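Long-range contacts in replicative DNA helicase (Nostoc punctiforme, PDB 4O1R), which carries an intein, the element described here, which probably excises itself from the host helicase by protein splicing and joins the flanking extein sequences: residues A[10-14]-A[31-35]; A[96-100]-A[134-139]. All coordinates share one frame. Residue numbers count along the deposited sequence, not the author numbering.

Contact 1. Residues A[10-14]-A[31-35]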
loop_
_atom_site.group_PDB
_atom_site.type_symbol
_atom_site.label_atom_id
_atom_site.label_comp_id
_atom_site.label_asym_id
_atom_site.label_seq_id
_atom_site.Cartn_x
_atom_site.Cartn_y
_atom_site.Cartn_z
ATOM N N LEU A 10 5.970 -1.148 5.599
ATOM C CA LEU A 10 5.505 -2.068 6.637
ATOM C C LEU A 10 4.137 -2.642 6.337
ATOM O O LEU A 10 3.188 -1.901 6.050
ATOM C CB LEU A 10 5.441 -1.345 7.977
ATOM C CG LEU A 10 6.762 -0.841 8.534
ATOM C CD1 LEU A 10 6.529 -0.036 9.797
ATOM C CD2 LEU A 10 7.700 -2.007 8.817
ATOM N N VAL A 11 4.027 -3.963 6.408
ATOM C CA VAL A 11 2.732 -4.618 6.342
ATOM C C VAL A 11 2.453 -5.288 7.685
ATOM O O VAL A 11 3.382 -5.721 8.367
ATOM C CB VAL A 11 2.831 -5.694 5.230
ATOM C CG1 VAL A 11 1.507 -6.329 4.963
ATOM C CG2 VAL A 11 3.428 -5.087 3.932
ATOM N N THR A 12 1.186 -5.370 8.067
ATOM C CA THR A 12 0.824 -5.958 9.363
ATOM C C THR A 12 0.364 -7.391 9.214
ATOM O O THR A 12 -0.604 -7.664 8.495
ATOM C CB THR A 12 -0.275 -5.143 10.068
ATOM O OG1 THR A 12 0.203 -3.810 10.241
ATOM C CG2 THR A 12 -0.626 -5.741 11.438
ATOM N N LEU A 13 1.053 -8.305 9.891
ATOM C CA LEU A 13 0.614 -9.694 9.973
ATOM C C LEU A 13 -0.574 -9.727 10.930
ATOM O O LEU A 13 -0.472 -9.290 12.079
ATOM C CB LEU A 13 1.755 -10.602 10.443
ATOM C CG LEU A 13 3.021 -10.552 9.577
ATOM C CD1 LEU A 13 4.095 -11.437 10.189
ATOM C CD2 LEU A 13 2.758 -10.959 8.140
ATOM N N VAL A 14 -1.713 -10.217 10.458
ATOM C CA VAL A 14 -2.968 -10.044 11.191
ATOM C C VAL A 14 -2.953 -10.608 12.624
ATOM O O VAL A 14 -3.324 -9.906 13.567
ATOM C CB VAL A 14 -4.183 -10.602 10.389
ATOM C CG1 VAL A 14 -5.414 -10.683 11.266
ATOM C CG2 VAL A 14 -4.460 -9.744 9.166
ATOM N N PHE A 31 -0.143 -16.369 4.335
ATOM C CA PHE A 31 -0.315 -15.600 5.564
ATOM C C PHE A 31 -1.217 -14.410 5.310
ATOM O O PHE A 31 -1.358 -13.971 4.182
ATOM C CB PHE A 31 1.037 -15.134 6.108
ATOM C CG PHE A 31 1.788 -14.224 5.174
ATOM C CD1 PHE A 31 1.630 -12.835 5.252
ATOM C CD2 PHE A 31 2.630 -14.747 4.198
ATOM C CE1 PHE A 31 2.305 -11.987 4.386
ATOM C CE2 PHE A 31 3.321 -13.913 3.331
ATOM C CZ PHE A 31 3.152 -12.523 3.412
ATOM N N ALA A 32 -1.819 -13.892 6.373
ATOM C CA ALA A 32 -2.809 -12.820 6.261
ATOM C C ALA A 32 -2.286 -11.442 6.628
ATOM O O ALA A 32 -1.528 -11.272 7.601
ATOM C CB ALA A 32 -4.033 -13.146 7.088
ATOM N N VAL A 33 -2.708 -10.469 5.823
ATOM C CA VAL A 33 -2.479 -9.046 6.060
ATOM C C VAL A 33 -3.842 -8.343 6.030
ATOM O O VAL A 33 -4.871 -8.992 5.826
ATOM C CB VAL A 33 -1.485 -8.443 5.029
ATOM C CG1 VAL A 33 -0.162 -9.210 5.067
ATOM C CG2 VAL A 33 -2.066 -8.466 3.617
ATOM N N TRP A 34 -3.857 -7.030 6.242
ATOM C CA TRP A 34 -5.102 -6.271 6.112
ATOM C C TRP A 34 -5.285 -5.753 4.696
ATOM O O TRP A 34 -4.321 -5.359 4.042
ATOM C CB TRP A 34 -5.157 -5.109 7.105
ATOM C CG TRP A 34 -5.292 -5.591 8.497
ATOM C CD1 TRP A 34 -4.311 -5.639 9.447
ATOM C CD2 TRP A 34 -6.464 -6.151 9.095
ATOM N NE1 TRP A 34 -4.810 -6.171 10.612
ATOM C CE2 TRP A 34 -6.126 -6.502 10.422
ATOM C CE3 TRP A 34 -7.771 -6.384 8.644
ATOM C CZ2 TRP A 34 -7.048 -7.075 11.300
ATOM C CZ3 TRP A 34 -8.689 -6.958 9.523
ATOM C CH2 TRP A 34 -8.320 -7.291 10.835
ATOM N N ALA A 35 -6.531 -5.764 4.238
ATOM C CA ALA A 35 -6.887 -5.265 2.909
ATOM C C ALA A 35 -8.272 -4.656 2.938
ATOM O O ALA A 35 -9.073 -4.920 3.833
ATOM C CB ALA A 35 -6.839 -6.390 1.883
HETATM O O HOH W 1 -1.296 -4.892 6.249
HETATM O O HOH W 2 -3.823 -6.947 13.291
#

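Contact 2. Residues A[96-100]-A[134-139]. Unlike the reference sequence in segment 96-100: A97 (reference Cys).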
loop_
_atom_site.group_PDB
_atom_site.type_symbol
_atom_site.label_atom_id
_atom_site.label_comp_id
_atom_site.label_asym_id
_atom_site.label_seq_id
_atom_site.Cartn_x
_atom_site.Cartn_y
_atom_site.Cartn_z
ATOM N N LEU A 96 -6.820 10.244 -0.543
ATOM C CA LEU A 96 -6.638 8.794 -0.661
ATOM C C LEU A 96 -7.289 8.083 0.509
ATOM O O LEU A 96 -7.364 8.628 1.619
ATOM C CB LEU A 96 -5.156 8.422 -0.644
ATOM C CG LEU A 96 -4.240 9.042 -1.677
ATOM C CD1 LEU A 96 -2.853 8.469 -1.446
ATOM C CD2 LEU A 96 -4.766 8.704 -3.061
ATOM N N ALA A 97 -7.730 6.847 0.259
ATOM C CA ALA A 97 -8.308 6.017 1.308
ATOM C C ALA A 97 -7.233 5.428 2.196
ATOM O O ALA A 97 -6.275 4.800 1.712
ATOM C CB ALA A 97 -9.120 4.892 0.696
ATOM N N LEU A 98 -7.408 5.627 3.497
ATOM C CA LEU A 98 -6.480 5.118 4.502
ATOM C C LEU A 98 -7.288 4.495 5.623
ATOM O O LEU A 98 -8.377 4.972 5.915
ATOM C CB LEU A 98 -5.636 6.279 5.066
ATOM C CG LEU A 98 -4.317 6.713 4.409
ATOM C CD1 LEU A 98 -4.487 7.177 2.984
ATOM C CD2 LEU A 98 -3.690 7.833 5.198
ATOM N N PRO A 99 -6.757 3.442 6.277
ATOM C CA PRO A 99 -7.450 2.913 7.454
ATOM C C PRO A 99 -7.453 3.894 8.610
ATOM O O PRO A 99 -6.478 4.629 8.822
ATOM C CB PRO A 99 -6.622 1.680 7.845
ATOM C CG PRO A 99 -5.681 1.443 6.795
ATOM C CD PRO A 99 -5.561 2.659 5.930
ATOM N N ARG A 100 -8.554 3.898 9.360
ATOM C CA ARG A 100 -8.627 4.641 10.605
ATOM C C ARG A 100 -7.712 3.965 11.624
ATOM O O ARG A 100 -7.336 2.798 11.449
ATOM C CB ARG A 100 -10.075 4.705 11.110
ATOM C CG ARG A 100 -10.992 5.492 10.187
ATOM C CD ARG A 100 -12.318 5.863 10.851
ATOM N NE ARG A 100 -13.094 6.788 10.019
ATOM C CZ ARG A 100 -12.948 8.115 10.013
ATOM N NH1 ARG A 100 -12.050 8.703 10.798
ATOM N NH2 ARG A 100 -13.702 8.860 9.212
ATOM N N VAL A 134 -2.816 -3.164 2.876
ATOM C CA VAL A 134 -2.370 -1.995 3.621
ATOM C C VAL A 134 -0.858 -2.035 3.817
ATOM O O VAL A 134 -0.318 -3.017 4.326
ATOM C CB VAL A 134 -3.082 -1.891 4.982
ATOM C CG1 VAL A 134 -2.577 -0.673 5.739
ATOM C CG2 VAL A 134 -4.596 -1.854 4.799
ATOM N N ALA A 135 -0.178 -0.967 3.407
ATOM C CA ALA A 135 1.260 -0.823 3.599
ATOM C C ALA A 135 1.538 0.565 4.145
ATOM O O ALA A 135 1.003 1.557 3.630
ATOM C CB ALA A 135 2.000 -1.049 2.296
ATOM N N ASN A 136 2.355 0.644 5.193
ATOM C CA ASN A 136 2.584 1.917 5.872
ATOM C C ASN A 136 1.272 2.616 6.205
ATOM O O ASN A 136 1.158 3.845 6.150
ATOM C CB ASN A 136 3.511 2.838 5.057
ATOM C CG ASN A 136 4.976 2.544 5.287
ATOM O OD1 ASN A 136 5.349 1.542 5.909
ATOM N ND2 ASN A 136 5.825 3.433 4.801
ATOM N N ASN A 137 0.267 1.814 6.542
ATOM C CA ASN A 137 -1.042 2.337 6.947
ATOM C C ASN A 137 -1.730 3.143 5.839
ATOM O O ASN A 137 -2.514 4.046 6.123
ATOM C CB ASN A 137 -0.940 3.179 8.235
ATOM C CG ASN A 137 -0.498 2.380 9.431
ATOM O OD1 ASN A 137 -0.981 1.273 9.666
ATOM N ND2 ASN A 137 0.410 2.948 10.212
ATOM N N ILE A 138 -1.449 2.775 4.591
ATOM C CA ILE A 138 -2.113 3.332 3.400
ATOM C C ILE A 138 -2.573 2.159 2.526
ATOM O O ILE A 138 -1.868 1.162 2.400
ATOM C CB ILE A 138 -1.160 4.265 2.605
ATOM C CG1 ILE A 138 -0.713 5.436 3.486
ATOM C CG2 ILE A 138 -1.826 4.789 1.306
ATOM C CD1 ILE A 138 0.389 6.304 2.888
ATOM N N ILE A 139 -3.762 2.273 1.936
ATOM C CA ILE A 139 -4.279 1.213 1.054
ATOM C C ILE A 139 -3.652 1.312 -0.331
ATOM O O ILE A 139 -3.665 2.380 -0.940
ATOM C CB ILE A 139 -5.806 1.274 0.994
ATOM C CG1 ILE A 139 -6.373 0.954 2.378
ATOM C CG2 ILE A 139 -6.379 0.308 -0.046
ATOM C CD1 ILE A 139 -7.735 1.497 2.608
HETATM O O HOH W 3 -5.267 4.550 -0.998
#

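Contact 1. Residues A[10-14]-A[31-35]
Strand 10-12 crosses strand 31-35 rather than pairing with it: the short axes come within 6.3 Å at 105°, nearly perpendicular, and the closest CA atoms are those of L13 and V33, 5.0 Å apart. One direct hydrogen bond joins the two backbones, from V14 N to A32 O (3.1 Å, 165° at the hydrogen). L13 CA reaches the same carbonyl through a CA-H...O contact of 3.6 Å to A32 O, and V33 CA gives another to T12 O at 3.4 Å. Beside this crossing a water accepts from T12 N at 3.1 Å and, weakly, from W34 N at 3.3 Å.

Of all the residues in the contact, V14 has the largest area covered by the other segment. Its CG2 lies over the face of W34, 3.9 Å from the centroid of the five-membered ring, in a CH-pi contact, while a second water links V14 O to W34 NE1, 3.0 Å from each atom. T12 CB meets the edge of the indole, 4.1 Å from W34 CD1. V11 CG1 packs against V33 CG1 (3.3 Å), and L13 CD2 against F31 CD1 (3.6 Å).

The crossing joins two sheets of the all-beta intein fold: strand 10-12 pairs with 19-21, whereas 31-37 runs antiparallel to 42-55, and W34 also bonds through its backbone to V134 of strand 132-135.

Contact 2. Residues A[96-100]-A[134-139]
From A97 to P99, strand 95-99 packs on a beta hairpin, chiefly on its turn and outgoing arm, without direct hydrogen bonding between the two segments. A97, which replaces the cysteine of the reference sequence, packs its CB 4.1 Å from I139 CD1. Its carbonyl is linked to the hairpin by a water that donates to A97 O at 2.9 Å and to I139 O at 2.7 Å. The nearest CA atoms of the two segments are those of L98 and I138, 4.8 Å apart; L98 CG touches I138 CG1 at 3.9 Å and N137 O at 3.6 Å. P99 CD packs 3.4 Å from N137 O and 4.0 Å from I139 CG1, and P99 CG 3.9 Å from V134 CG1, so that the ring touches both arms.

The hairpin is closed by a type I' turn from A135 to I138, whose ends are tied by A135 N to I138 O and I138 N to A135 O, both 2.9 Å. R68 bonds to the carbonyls of both P99 and N137. The contact thus packs strand 95-99 of the large antiparallel sheet, where it pairs with 106-126, on the four-stranded sheet in which the 138-141 arm lies between 77-80 and 132-135.

Contact 1 closes along the chain before contact 2 opens, yet their centres lie only 12 Å apart and they touch directly. They share the large antiparallel sheet, to which strands 31-37 and 95-99 both belong, and are also joined through strand 132-135 and the turn after it: W34 O accepts from V134 N at 2.9 Å, L10 N reaches N136 OD1 at 2.8 Å, both probable hydrogen bonds, and V11 CG1 packs 3.8 Å from V134 O. Parts from the beginning and the end of the sequence are thereby brought together in the HINT (Hedgehog/intein) fold, consistent with an intein, in which the two splice junctions must come close together.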